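PDB 3MYV: SusD superfamily protein from Bacteroides vulgatus, which probably binds polysaccharide at the outer membrane, as other members of the SusD family do, to feed glycan uptake. Local coordinates for residues N21-L26 / M114-L119; A35-Y40 / R397-L402; S74-P79 / L432-D437; A192-A197 / S335-I340. All coordinates share one frame; numbering follows the deposited sequence. Where two conformers were deposited one is given.

Interaction 1 of 4, residues N21-L26 / M114-L119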
loop_
_atom_site.group_PDB
_atom_site.type_symbol
_atom_site.label_atom_id
_atom_site.label_comp_id
_atom_site.label_asym_id
_atom_site.label_seq_id
_atom_site.Cartn_x
_atom_site.Cartn_y
_atom_site.Cartn_z
ATOM N N ASN A 21 15.996 5.072 -11.123
ATOM C CA ASN A 21 16.200 3.713 -10.619
ATOM C C ASN A 21 16.586 3.687 -9.118
ATOM O O ASN A 21 16.056 2.876 -8.340
ATOM C CB ASN A 21 17.267 3.020 -11.472
ATOM C CG ASN A 21 17.093 1.539 -11.524
ATOM O OD1 ASN A 21 16.187 1.044 -12.179
ATOM N ND2 ASN A 21 17.956 0.816 -10.818
ATOM N N GLY A 22 17.476 4.591 -8.717
ATOM C CA GLY A 22 17.923 4.731 -7.314
ATOM C C GLY A 22 16.796 5.067 -6.333
ATOM O O GLY A 22 16.844 4.708 -5.151
ATOM N N LEU A 23 15.787 5.781 -6.809
ATOM C CA LEU A 23 14.601 6.046 -5.985
ATOM C C LEU A 23 13.925 4.723 -5.591
ATOM O O LEU A 23 13.535 4.536 -4.438
ATOM C CB LEU A 23 13.611 6.951 -6.705
ATOM C CG LEU A 23 14.074 8.320 -7.225
ATOM C CD1 LEU A 23 12.909 8.962 -8.011
ATOM C CD2 LEU A 23 14.578 9.240 -6.094
ATOM N N TYR A 24 13.828 3.789 -6.536
ATOM C CA TYR A 24 13.220 2.494 -6.216
ATOM C C TYR A 24 14.124 1.625 -5.346
ATOM O O TYR A 24 13.633 0.919 -4.455
ATOM C CB TYR A 24 12.841 1.747 -7.470
ATOM C CG TYR A 24 11.779 2.419 -8.291
ATOM C CD1 TYR A 24 12.113 3.374 -9.241
ATOM C CD2 TYR A 24 10.435 2.088 -8.129
ATOM C CE1 TYR A 24 11.131 3.965 -10.048
ATOM C CE2 TYR A 24 9.455 2.666 -8.899
ATOM C CZ TYR A 24 9.800 3.617 -9.858
ATOM O OH TYR A 24 8.840 4.169 -10.659
ATOM N N ASP A 25 15.438 1.676 -5.576
ATOM C CA ASP A 25 16.373 1.035 -4.643
ATOM C C ASP A 25 16.090 1.496 -3.198
ATOM O O ASP A 25 16.028 0.681 -2.297
ATOM C CB ASP A 25 17.847 1.302 -4.997
ATOM C CG ASP A 25 18.283 0.636 -6.288
ATOM O OD1 ASP A 25 17.603 -0.298 -6.758
ATOM O OD2 ASP A 25 19.308 1.068 -6.848
ATOM N N LEU A 26 15.927 2.807 -2.987
ATOM C CA LEU A 26 15.664 3.324 -1.655
ATOM C C LEU A 26 14.318 2.816 -1.128
ATOM O O LEU A 26 14.145 2.508 0.063
ATOM C CB LEU A 26 15.671 4.872 -1.666
ATOM C CG LEU A 26 17.038 5.503 -1.874
ATOM C CD1 LEU A 26 16.971 7.005 -2.305
ATOM C CD2 LEU A 26 17.877 5.311 -0.593
HETATM N N MSE A 114 7.656 12.179 -10.739
HETATM C CA MSE A 114 6.507 12.784 -10.096
HETATM C C MSE A 114 5.606 11.721 -9.480
HETATM O O MSE A 114 5.015 11.971 -8.432
HETATM C CB MSE A 114 5.722 13.670 -11.071
HETATM C CG MSE A 114 6.505 14.877 -11.582
HETATM SE SE MSE A 114 5.627 15.762 -13.079
HETATM C CE MSE A 114 4.141 16.493 -12.151
ATOM N N ALA A 115 5.460 10.564 -10.131
ATOM C CA ALA A 115 4.645 9.461 -9.567
ATOM C C ALA A 115 5.259 8.963 -8.237
ATOM O O ALA A 115 4.544 8.727 -7.265
ATOM C CB ALA A 115 4.529 8.303 -10.598
ATOM N N VAL A 116 6.582 8.798 -8.214
ATOM C CA VAL A 116 7.316 8.456 -6.980
ATOM C C VAL A 116 7.050 9.480 -5.862
ATOM O O VAL A 116 6.704 9.124 -4.731
ATOM C CB VAL A 116 8.827 8.242 -7.247
ATOM C CG1 VAL A 116 9.579 7.994 -5.923
ATOM C CG2 VAL A 116 9.055 7.039 -8.235
ATOM N N ILE A 117 7.123 10.759 -6.199
ATOM C CA ILE A 117 6.856 11.827 -5.233
ATOM C C ILE A 117 5.443 11.732 -4.671
ATOM O O ILE A 117 5.226 11.810 -3.469
ATOM C CB ILE A 117 7.116 13.217 -5.893
ATOM C CG1 ILE A 117 8.629 13.418 -6.058
ATOM C CG2 ILE A 117 6.421 14.355 -5.102
ATOM C CD1 ILE A 117 9.042 14.580 -7.040
ATOM N N ALA A 118 4.480 11.499 -5.555
ATOM C CA ALA A 118 3.098 11.364 -5.148
ATOM C C ALA A 118 2.901 10.154 -4.210
ATOM O O ALA A 118 2.245 10.270 -3.207
ATOM C CB ALA A 118 2.177 11.251 -6.406
ATOM N N LEU A 119 3.494 9.006 -4.527
ATOM C CA LEU A 119 3.379 7.837 -3.656
ATOM C C LEU A 119 3.969 8.079 -2.257
ATOM O O LEU A 119 3.314 7.809 -1.233
ATOM C CB LEU A 119 4.064 6.636 -4.318
ATOM C CG LEU A 119 4.021 5.321 -3.550
ATOM C CD1 LEU A 119 2.571 4.972 -3.181
ATOM C CD2 LEU A 119 4.653 4.214 -4.400
#
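Val116 pushes its two methyl groups against two neighbouring residues of the facing helix, one against Leu23 and the other against Tyr24. CG1 meets the leucine, with Leu23 CD1 and Val116 CG1 4.0 Å apart. CG2 goes to the outer end of the tyrosine ring, where the gap from Val116 CG2 to Tyr24 OH is 3.8 Å and that from Val116 CG2 to Tyr24 CZ is 3.9 Å; the methyl approaches the ring obliquely. The valine torsion sends the two branches different ways, CG1 anti to the backbone N (chi1 176°) and CG2 anti to the carbonyl carbon, and each meets a different residue. Leu23 and Val116 both direct their CB across the gap, and their CA atoms, 7.7 Å apart, are the nearest CA pair of the two segments. Tyr24 reaches over only with the far end of its ring.

That far end is pinned by polar partners beyond the two segments, since the hydroxyl is hydrogen-bonded both to the carboxylate of Glu112, on the same helix as Val116, and to the backbone N of Met187. Further out, Ile82 of helix 77-94 touches Val116 as well as Leu26, and Met27 lies against Val116 and Leu119, so that helices 13-27, 77-94 and 103-128 pack against one another in the N-terminal part, whose sequence family is grouped with the TPR clan.

No hydrogen bond joins residues 21-26 to 114-119. Cohesion between them rests on dispersion and on the exclusion of water from a buried patch, while the tyrosine hydroxyl, placed beside this apolar patch, has its polar needs met by Glu112 and Met187.

Interaction 2 of 4, residues A35-Y40 / R397-L402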
loop_
_atom_site.group_PDB
_atom_site.type_symbol
_atom_site.label_atom_id
_atom_site.label_comp_id
_atom_site.label_asym_id
_atom_site.label_seq_id
_atom_site.Cartn_x
_atom_site.Cartn_y
_atom_site.Cartn_z
ATOM N N ALA A 35 9.127 -4.090 3.715
ATOM C CA ALA A 35 8.404 -4.729 4.821
ATOM C C ALA A 35 7.490 -3.778 5.612
ATOM O O ALA A 35 6.311 -4.077 5.817
ATOM C CB ALA A 35 9.408 -5.397 5.797
ATOM N N ALA A 36 8.032 -2.667 6.101
ATOM C CA ALA A 36 7.311 -1.849 7.107
ATOM C C ALA A 36 5.916 -1.392 6.682
ATOM O O ALA A 36 5.009 -1.379 7.507
ATOM C CB ALA A 36 8.138 -0.646 7.578
HETATM N N MSE A 37 5.751 -0.997 5.423
HETATM C CA MSE A 37 4.436 -0.475 4.952
HETATM C C MSE A 37 3.343 -1.552 5.112
HETATM O O MSE A 37 2.199 -1.251 5.469
HETATM C CB MSE A 37 4.493 -0.037 3.484
HETATM C CG MSE A 37 4.509 1.424 3.163
HETATM SE SE MSE A 37 3.527 2.697 4.204
HETATM C CE MSE A 37 1.980 1.763 4.776
ATOM N N PHE A 38 3.723 -2.796 4.905
ATOM C CA PHE A 38 2.805 -3.913 4.936
ATOM C C PHE A 38 2.518 -4.294 6.352
ATOM O O PHE A 38 1.375 -4.557 6.690
ATOM C CB PHE A 38 3.355 -5.075 4.114
ATOM C CG PHE A 38 3.640 -4.689 2.686
ATOM C CD1 PHE A 38 2.599 -4.469 1.802
ATOM C CD2 PHE A 38 4.927 -4.512 2.245
ATOM C CE1 PHE A 38 2.848 -4.074 0.509
ATOM C CE2 PHE A 38 5.191 -4.124 0.952
ATOM C CZ PHE A 38 4.161 -3.905 0.080
ATOM N N ALA A 39 3.547 -4.299 7.196
ATOM C CA ALA A 39 3.339 -4.520 8.626
ATOM C C ALA A 39 2.316 -3.530 9.144
ATOM O O ALA A 39 1.420 -3.862 9.918
ATOM C CB ALA A 39 4.651 -4.390 9.374
ATOM N N TYR A 40 2.459 -2.294 8.702
ATOM C CA TYR A 40 1.630 -1.201 9.187
ATOM C C TYR A 40 0.173 -1.396 8.758
ATOM O O TYR A 40 -0.741 -1.411 9.588
ATOM C CB TYR A 40 2.191 0.124 8.650
ATOM C CG TYR A 40 1.624 1.355 9.310
ATOM C CD1 TYR A 40 0.413 1.887 8.900
ATOM C CD2 TYR A 40 2.305 1.978 10.359
ATOM C CE1 TYR A 40 -0.126 3.031 9.512
ATOM C CE2 TYR A 40 1.771 3.107 10.980
ATOM C CZ TYR A 40 0.554 3.624 10.546
ATOM O OH TYR A 40 0.039 4.735 11.178
ATOM N N ARG A 397 -5.776 -3.362 4.822
ATOM C CA ARG A 397 -6.931 -3.513 5.717
ATOM C C ARG A 397 -7.136 -2.391 6.723
ATOM O O ARG A 397 -8.266 -1.865 6.855
ATOM C CB ARG A 397 -6.906 -4.871 6.437
ATOM C CG ARG A 397 -8.146 -5.162 7.291
ATOM C CD ARG A 397 -9.443 -5.345 6.461
ATOM N NE ARG A 397 -10.518 -5.872 7.302
ATOM C CZ ARG A 397 -11.823 -5.805 7.039
ATOM N NH1 ARG A 397 -12.263 -5.217 5.956
ATOM N NH2 ARG A 397 -12.692 -6.343 7.888
ATOM N N PHE A 398 -6.083 -2.035 7.460
ATOM C CA PHE A 398 -6.194 -0.933 8.395
ATOM C C PHE A 398 -6.723 0.332 7.741
ATOM O O PHE A 398 -7.661 0.936 8.248
ATOM C CB PHE A 398 -4.855 -0.671 9.122
ATOM C CG PHE A 398 -4.795 0.611 9.922
ATOM C CD1 PHE A 398 -5.454 0.741 11.147
ATOM C CD2 PHE A 398 -3.991 1.675 9.486
ATOM C CE1 PHE A 398 -5.352 1.914 11.881
ATOM C CE2 PHE A 398 -3.884 2.828 10.227
ATOM C CZ PHE A 398 -4.574 2.950 11.425
ATOM N N PHE A 399 -6.115 0.727 6.625
ATOM C CA PHE A 399 -6.466 1.966 5.941
ATOM C C PHE A 399 -7.885 1.914 5.370
ATOM O O PHE A 399 -8.638 2.892 5.449
ATOM C CB PHE A 399 -5.488 2.245 4.802
ATOM C CG PHE A 399 -4.077 2.479 5.235
ATOM C CD1 PHE A 399 -3.760 3.528 6.073
ATOM C CD2 PHE A 399 -3.058 1.650 4.778
ATOM C CE1 PHE A 399 -2.435 3.763 6.441
ATOM C CE2 PHE A 399 -1.747 1.877 5.150
ATOM C CZ PHE A 399 -1.439 2.929 5.969
ATOM N N ASP A 400 -8.273 0.749 4.863
ATOM C CA ASP A 400 -9.595 0.603 4.232
ATOM C C ASP A 400 -10.729 0.702 5.256
ATOM O O ASP A 400 -11.766 1.286 4.982
ATOM C CB ASP A 400 -9.693 -0.706 3.445
ATOM C CG ASP A 400 -8.893 -0.673 2.130
ATOM O OD1 ASP A 400 -8.559 0.413 1.603
ATOM O OD2 ASP A 400 -8.595 -1.751 1.614
ATOM N N LEU A 401 -10.524 0.139 6.439
ATOM C CA LEU A 401 -11.534 0.245 7.478
ATOM C C LEU A 401 -11.579 1.678 8.015
ATOM O O LEU A 401 -12.668 2.297 8.127
ATOM C CB LEU A 401 -11.285 -0.772 8.586
ATOM C CG LEU A 401 -11.660 -2.215 8.204
ATOM C CD1 LEU A 401 -11.135 -3.192 9.240
ATOM C CD2 LEU A 401 -13.195 -2.373 8.019
ATOM N N LEU A 402 -10.406 2.234 8.307
ATOM C CA LEU A 402 -10.384 3.529 8.997
ATOM C C LEU A 402 -10.903 4.649 8.091
ATOM O O LEU A 402 -11.649 5.490 8.556
ATOM C CB LEU A 402 -9.009 3.858 9.585
ATOM C CG LEU A 402 -9.158 4.138 11.082
ATOM C CD1 LEU A 402 -9.821 2.958 11.754
ATOM C CD2 LEU A 402 -7.844 4.461 11.770
#
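An aromatic cluster joins helix 36-43 to helix 397-403 in the buried middle of the protein, bringing together parts of the chain more than 350 residues apart. Tyr40, Phe398 and Phe399 make up the cluster, and the methyl of selenomethionine Met37 adds to it. The short helical segments run obliquely to one another with their axes 10.5 Å apart, a separation bridged by the large side chains.

Tyr40 is the shared member. Its ring, swung anti to the backbone N (chi1 -167°), presents the CD1-CE1 side to both phenylalanines. Phe399 CZ comes to 3.6 Å from Tyr40 CD1, the two ring planes being inclined by only 22° but slid so far apart that they barely overlap. Phe398 is turned very differently: its plane stands at 81° to that of the tyrosine, and Phe398 CE2 approaches Tyr40 CE1 obliquely at 3.8 Å. Met37, bent at chi2 and chi3, brings its methyl to the edge of the Phe399 ring, with CE 3.7 Å from Phe399 CE2 and close to the ring plane. Replacing Phe399 with an alanine would probably open a gap between Tyr40 and Met37 and leave the Met37 methyl without its aromatic partner.

Around the cluster, Arg126 of helix 103-128 makes a cation-pi contact with Phe399, and Lys44 makes one with Tyr40. Cys127 of helix 103-128 touches Met37 and Tyr40, Tyr202 of helix 189-202 lies against Phe399, and Ile408 of strand 408-409 packs on Phe398, so helices 103-128 and 189-202 and strand 408-409 all pack against the cluster.

Interaction 3 of 4, residues S74-P79 / L432-D437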
loop_
_atom_site.group_PDB
_atom_site.type_symbol
_atom_site.label_atom_id
_atom_site.label_comp_id
_atom_site.label_asym_id
_atom_site.label_seq_id
_atom_site.Cartn_x
_atom_site.Cartn_y
_atom_site.Cartn_z
ATOM N N SER A 74 11.088 2.706 8.854
ATOM C CA SER A 74 11.558 4.050 8.435
ATOM C C SER A 74 10.464 4.861 7.728
ATOM O O SER A 74 10.723 5.619 6.760
ATOM C CB SER A 74 12.744 3.879 7.497
ATOM O OG SER A 74 13.802 3.258 8.199
ATOM N N LEU A 75 9.243 4.712 8.214
ATOM C CA LEU A 75 8.068 5.243 7.504
ATOM C C LEU A 75 8.025 6.772 7.521
ATOM O O LEU A 75 7.290 7.369 6.747
ATOM C CB LEU A 75 6.772 4.627 8.051
ATOM C CG LEU A 75 6.534 3.143 7.694
ATOM C CD1 LEU A 75 5.148 2.588 8.241
ATOM C CD2 LEU A 75 6.661 2.951 6.190
ATOM N N TRP A 76 8.851 7.408 8.353
ATOM C CA TRP A 76 9.071 8.859 8.209
ATOM C C TRP A 76 10.291 9.120 7.357
ATOM O O TRP A 76 10.203 9.773 6.317
ATOM C CB TRP A 76 9.288 9.536 9.568
ATOM C CG TRP A 76 9.661 11.012 9.526
ATOM C CD1 TRP A 76 10.922 11.534 9.404
ATOM C CD2 TRP A 76 8.786 12.140 9.705
ATOM N NE1 TRP A 76 10.878 12.904 9.450
ATOM C CE2 TRP A 76 9.588 13.307 9.656
ATOM C CE3 TRP A 76 7.411 12.278 9.869
ATOM C CZ2 TRP A 76 9.055 14.609 9.797
ATOM C CZ3 TRP A 76 6.870 13.574 10.022
ATOM C CH2 TRP A 76 7.691 14.718 9.970
ATOM N N GLY A 77 11.447 8.667 7.839
ATOM C CA GLY A 77 12.715 9.003 7.199
ATOM C C GLY A 77 12.885 8.604 5.746
ATOM O O GLY A 77 13.439 9.366 4.934
ATOM N N ARG A 78 12.477 7.399 5.397
ATOM C CA ARG A 78 12.763 6.898 4.060
ATOM C C ARG A 78 11.910 7.594 2.982
ATOM O O ARG A 78 12.465 8.051 1.990
ATOM C CB ARG A 78 12.680 5.358 3.994
ATOM C CG ARG A 78 13.042 4.761 2.636
ATOM C CD ARG A 78 14.348 5.244 2.103
ATOM N NE ARG A 78 15.388 4.957 3.063
ATOM C CZ ARG A 78 16.071 3.812 3.157
ATOM N NH1 ARG A 78 15.916 2.811 2.295
ATOM N NH2 ARG A 78 16.984 3.700 4.104
ATOM N N PRO A 79 10.580 7.752 3.194
ATOM C CA PRO A 79 9.851 8.501 2.166
ATOM C C PRO A 79 10.344 9.956 2.042
ATOM O O PRO A 79 10.366 10.502 0.957
ATOM C CB PRO A 79 8.403 8.475 2.671
ATOM C CG PRO A 79 8.328 7.163 3.359
ATOM C CD PRO A 79 9.654 7.020 4.072
ATOM N N LEU A 432 0.894 7.856 13.390
ATOM C CA LEU A 432 2.199 7.813 14.062
ATOM C C LEU A 432 2.555 9.167 14.629
ATOM O O LEU A 432 2.054 10.206 14.147
ATOM C CB LEU A 432 3.296 7.401 13.089
ATOM C CG LEU A 432 3.287 5.953 12.622
ATOM C CD1 LEU A 432 4.238 5.816 11.459
ATOM C CD2 LEU A 432 3.620 4.927 13.736
ATOM N N PRO A 433 3.401 9.182 15.678
ATOM C CA PRO A 433 3.858 10.485 16.145
ATOM C C PRO A 433 4.958 11.078 15.241
ATOM O O PRO A 433 5.703 10.348 14.564
ATOM C CB PRO A 433 4.406 10.172 17.526
ATOM C CG PRO A 433 4.999 8.781 17.349
ATOM C CD PRO A 433 4.026 8.079 16.430
ATOM N N ILE A 434 5.022 12.404 15.225
ATOM C CA ILE A 434 6.120 13.134 14.620
ATOM C C ILE A 434 7.397 12.794 15.426
ATOM O O ILE A 434 7.371 12.875 16.667
ATOM C CB ILE A 434 5.852 14.681 14.636
ATOM C CG1 ILE A 434 4.521 15.059 13.948
ATOM C CG2 ILE A 434 7.044 15.434 14.006
ATOM C CD1 ILE A 434 4.379 14.642 12.494
ATOM N N PRO A 435 8.487 12.400 14.750
ATOM C CA PRO A 435 9.731 12.077 15.468
ATOM C C PRO A 435 10.241 13.254 16.281
ATOM O O PRO A 435 10.253 14.394 15.795
ATOM C CB PRO A 435 10.726 11.740 14.350
ATOM C CG PRO A 435 9.858 11.358 13.190
ATOM C CD PRO A 435 8.610 12.139 13.303
ATOM N N GLU A 436 10.691 12.960 17.489
ATOM C CA GLU A 436 11.114 13.976 18.447
ATOM C C GLU A 436 12.179 14.916 17.842
ATOM O O GLU A 436 12.154 16.134 18.076
ATOM C CB GLU A 436 11.654 13.297 19.703
ATOM C CG GLU A 436 12.126 14.244 20.796
ATOM C CD GLU A 436 12.628 13.512 22.041
ATOM O OE1 GLU A 436 13.723 12.904 21.993
ATOM O OE2 GLU A 436 11.937 13.575 23.076
ATOM N N ASP A 437 13.089 14.359 17.042
ATOM C CA ASP A 437 14.174 15.184 16.503
ATOM C C ASP A 437 13.751 16.274 15.535
ATOM O O ASP A 437 14.523 17.216 15.311
ATOM C CB ASP A 437 15.343 14.354 15.953
ATOM C CG ASP A 437 14.990 13.543 14.752
ATOM O OD1 ASP A 437 13.805 13.497 14.340
ATOM O OD2 ASP A 437 15.938 12.920 14.219
#
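With CG anti to the backbone N (chi1 174°), Trp76 swings its indole out beside helix 77-94 toward the loop 432-437, while in Ile434 a first torsion that sets CG1 anti to the carbonyl carbon (chi1 -56°), followed by a bend at the second, lets CD1 reach the six-membered ring. Pro435 meets the indole over one face. Its CD sits 3.7 Å from the centroid of the Trp76 six-membered ring and 17° off the ring normal, a CH-pi contact, and the same CD is 3.6 Å from Trp76 CD2. The neighbouring CG spreads toward the five-membered ring, reaching Trp76 CG at 3.7 Å, and thus the proline edge formed by CD and CG spans both rings of the indole. Ile434 CD1 comes obliquely to the benzo end, 3.7 Å from Trp76 CZ3. Leu75 and Leu432 add a looser apolar touch, their atoms CB and CD1 respectively lying 4.4 Å apart.

A serine in place of Trp76 would probably leave the CD-CG edge of Pro435 without its aromatic face and Ile434 CD1 without its neighbour, weakening the hold on this loop. The indole also meets Phe128 edge-to-face and touches Phe80 and Gln438. On the loop side, Gln447 accepts a hydrogen bond from the backbone N of Ile434, and Asn448 binds the carbonyl of Leu432.

Proline laid on tryptophan is a familiar form of CH-pi packing, in which the polarised C-H groups beside the proline nitrogen face the electron-rich indole. Here it clasps a loop of the C-terminal RagB/SusD part to the N-terminal part of the chain near helix 77-94.

Interaction 4 of 4, residues A192-A197 / S335-I340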
loop_
_atom_site.group_PDB
_atom_site.type_symbol
_atom_site.label_atom_id
_atom_site.label_comp_id
_atom_site.label_asym_id
_atom_site.label_seq_id
_atom_site.Cartn_x
_atom_site.Cartn_y
_atom_site.Cartn_z
ATOM N N ALA A 192 0.699 4.211 -12.461
ATOM C CA ALA A 192 0.366 5.568 -12.016
ATOM C C ALA A 192 -1.137 5.853 -12.019
ATOM O O ALA A 192 -1.638 6.525 -11.107
ATOM C CB ALA A 192 1.108 6.636 -12.889
ATOM N N ARG A 193 -1.850 5.374 -13.043
ATOM C CA ARG A 193 -3.312 5.507 -13.078
ATOM C C ARG A 193 -3.972 4.649 -11.990
ATOM O O ARG A 193 -4.931 5.081 -11.369
ATOM C CB ARG A 193 -3.877 5.130 -14.465
ATOM C CG ARG A 193 -3.369 6.044 -15.606
ATOM C CD ARG A 193 -3.700 5.445 -16.962
ATOM N NE ARG A 193 -5.130 5.481 -17.236
ATOM C CZ ARG A 193 -5.749 4.712 -18.119
ATOM N NH1 ARG A 193 -5.090 3.749 -18.785
ATOM N NH2 ARG A 193 -7.038 4.886 -18.325
ATOM N N ALA A 194 -3.444 3.451 -11.734
ATOM C CA ALA A 194 -3.993 2.615 -10.673
ATOM C C ALA A 194 -3.854 3.340 -9.318
ATOM O O ALA A 194 -4.796 3.376 -8.518
ATOM C CB ALA A 194 -3.312 1.220 -10.656
ATOM N N LEU A 195 -2.679 3.932 -9.073
ATOM C CA LEU A 195 -2.426 4.640 -7.822
ATOM C C LEU A 195 -3.374 5.855 -7.687
ATOM O O LEU A 195 -3.944 6.101 -6.614
ATOM C CB LEU A 195 -0.948 5.077 -7.745
ATOM C CG LEU A 195 -0.493 5.870 -6.524
ATOM C CD1 LEU A 195 -0.797 5.152 -5.223
ATOM C CD2 LEU A 195 1.004 6.234 -6.601
ATOM N N LEU A 196 -3.529 6.592 -8.780
ATOM C CA LEU A 196 -4.429 7.761 -8.832
ATOM C C LEU A 196 -5.882 7.370 -8.534
ATOM O O LEU A 196 -6.598 8.111 -7.854
ATOM C CB LEU A 196 -4.331 8.443 -10.203
ATOM C CG LEU A 196 -5.145 9.729 -10.406
ATOM C CD1 LEU A 196 -4.813 10.731 -9.299
ATOM C CD2 LEU A 196 -4.949 10.350 -11.787
ATOM N N ALA A 197 -6.341 6.220 -9.067
ATOM C CA ALA A 197 -7.705 5.760 -8.759
ATOM C C ALA A 197 -7.824 5.507 -7.259
ATOM O O ALA A 197 -8.838 5.877 -6.659
ATOM C CB ALA A 197 -8.077 4.519 -9.545
ATOM N N SER A 335 -6.419 -6.556 -9.446
ATOM C CA SER A 335 -7.558 -6.846 -8.563
ATOM C C SER A 335 -7.950 -5.634 -7.702
ATOM O O SER A 335 -9.130 -5.383 -7.484
ATOM C CB SER A 335 -7.286 -8.065 -7.682
ATOM O OG SER A 335 -7.182 -9.283 -8.428
ATOM N N GLU A 336 -6.975 -4.857 -7.230
ATOM C CA GLU A 336 -7.329 -3.656 -6.461
ATOM C C GLU A 336 -8.213 -2.711 -7.260
ATOM O O GLU A 336 -9.163 -2.148 -6.710
ATOM C CB GLU A 336 -6.102 -2.890 -5.956
ATOM C CG GLU A 336 -6.483 -1.742 -5.031
ATOM C CD GLU A 336 -5.344 -0.763 -4.714
ATOM O OE1 GLU A 336 -4.190 -1.078 -5.040
ATOM O OE2 GLU A 336 -5.628 0.287 -4.098
ATOM N N VAL A 337 -7.895 -2.524 -8.534
ATOM C CA VAL A 337 -8.635 -1.605 -9.380
ATOM C C VAL A 337 -10.101 -2.051 -9.524
ATOM O O VAL A 337 -11.022 -1.225 -9.452
ATOM C CB VAL A 337 -7.979 -1.438 -10.751
ATOM C CG1 VAL A 337 -8.783 -0.432 -11.607
ATOM C CG2 VAL A 337 -6.515 -0.998 -10.613
ATOM N N TYR A 338 -10.314 -3.347 -9.694
ATOM C CA TYR A 338 -11.669 -3.906 -9.690
ATOM C C TYR A 338 -12.392 -3.547 -8.384
ATOM O O TYR A 338 -13.542 -3.116 -8.397
ATOM C CB TYR A 338 -11.637 -5.425 -9.893
ATOM C CG TYR A 338 -11.500 -5.864 -11.348
ATOM C CD1 TYR A 338 -10.286 -5.766 -12.034
ATOM C CD2 TYR A 338 -12.580 -6.403 -12.032
ATOM C CE1 TYR A 338 -10.171 -6.186 -13.371
ATOM C CE2 TYR A 338 -12.480 -6.806 -13.362
ATOM C CZ TYR A 338 -11.280 -6.691 -14.024
ATOM O OH TYR A 338 -11.172 -7.108 -15.333
ATOM N N LEU A 339 -11.710 -3.721 -7.256
ATOM C CA LEU A 339 -12.316 -3.385 -5.958
ATOM C C LEU A 339 -12.519 -1.882 -5.774
ATOM O O LEU A 339 -13.499 -1.498 -5.146
ATOM C CB LEU A 339 -11.527 -3.991 -4.800
ATOM C CG LEU A 339 -11.565 -5.515 -4.781
ATOM C CD1 LEU A 339 -10.530 -6.076 -3.827
ATOM C CD2 LEU A 339 -12.960 -6.055 -4.453
ATOM N N ILE A 340 -11.631 -1.036 -6.325
ATOM C CA ILE A 340 -11.862 0.428 -6.302
ATOM C C ILE A 340 -13.144 0.783 -7.102
ATOM O O ILE A 340 -14.005 1.539 -6.637
ATOM C CB ILE A 340 -10.637 1.213 -6.858
ATOM C CG1 ILE A 340 -9.416 1.037 -5.919
ATOM C CG2 ILE A 340 -11.035 2.705 -7.111
ATOM C CD1 ILE A 340 -8.065 1.500 -6.494
#
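Ala194 and Ala197 meet Val337 and Ile340 through apolar contacts between two helices. With CG1 of Val337 anti to the backbone N (chi1 -179°), its CG2 is left anti to the carbonyl carbon and rests against Ala194 CB at 3.9 Å. One turn further along, Ala197 CB faces Ile340 CG2 at 4.2 Å. The two pairs repeat at the same three-residue spacing on both helices, which run in broadly the same direction.

A second kind of contact is between methyl groups and backbone. Ile340 lies along the main chain of the alanine helix, with CG2 3.9 Å from Ala197 O and CD1 4.3 Å from Ala194 O; these are van der Waals touches.

Helices 189-202 and 334-348 thus pack as neighbours in the helical part of this SusD-like fold, their short segments crossing at 34° with axes 10.1 Å apart. The small alanines let Ile340 settle against the opposing backbone, while Val337 rests on the Ala194 methyl.

Polar interactions flank the apolar strip. Glu336 forms a salt bridge with Arg198, the residue following the alanine segment, and so ties the two helices directly. Arg193 pairs with Asp219 of helix 206-223, which also touches Ala194 through Leu216.

Starting from the N terminus, helix 13-27 enters interaction 1, helix 36-43 interaction 2 and the start of helix 77-94 interaction 3, before helix 103-128 closes the loop of interaction 1. Interaction 4 opens and closes next, joining 192-197 to 335-340 inside the long loops that interactions 2 and 3 shut only at 397-402 and 432-437. Interactions 1, 2 and 3 cross one another; interaction 4 follows 1 in series. Interaction 3 touches both interaction 1, through Leu26 and Arg78, and interaction 2, through Tyr40, Leu75 and Leu432. Leu119 packs on Leu195, connecting interactions 1 and 4. Interactions 2 and 3 tie C-terminal segments to the N-terminal helices.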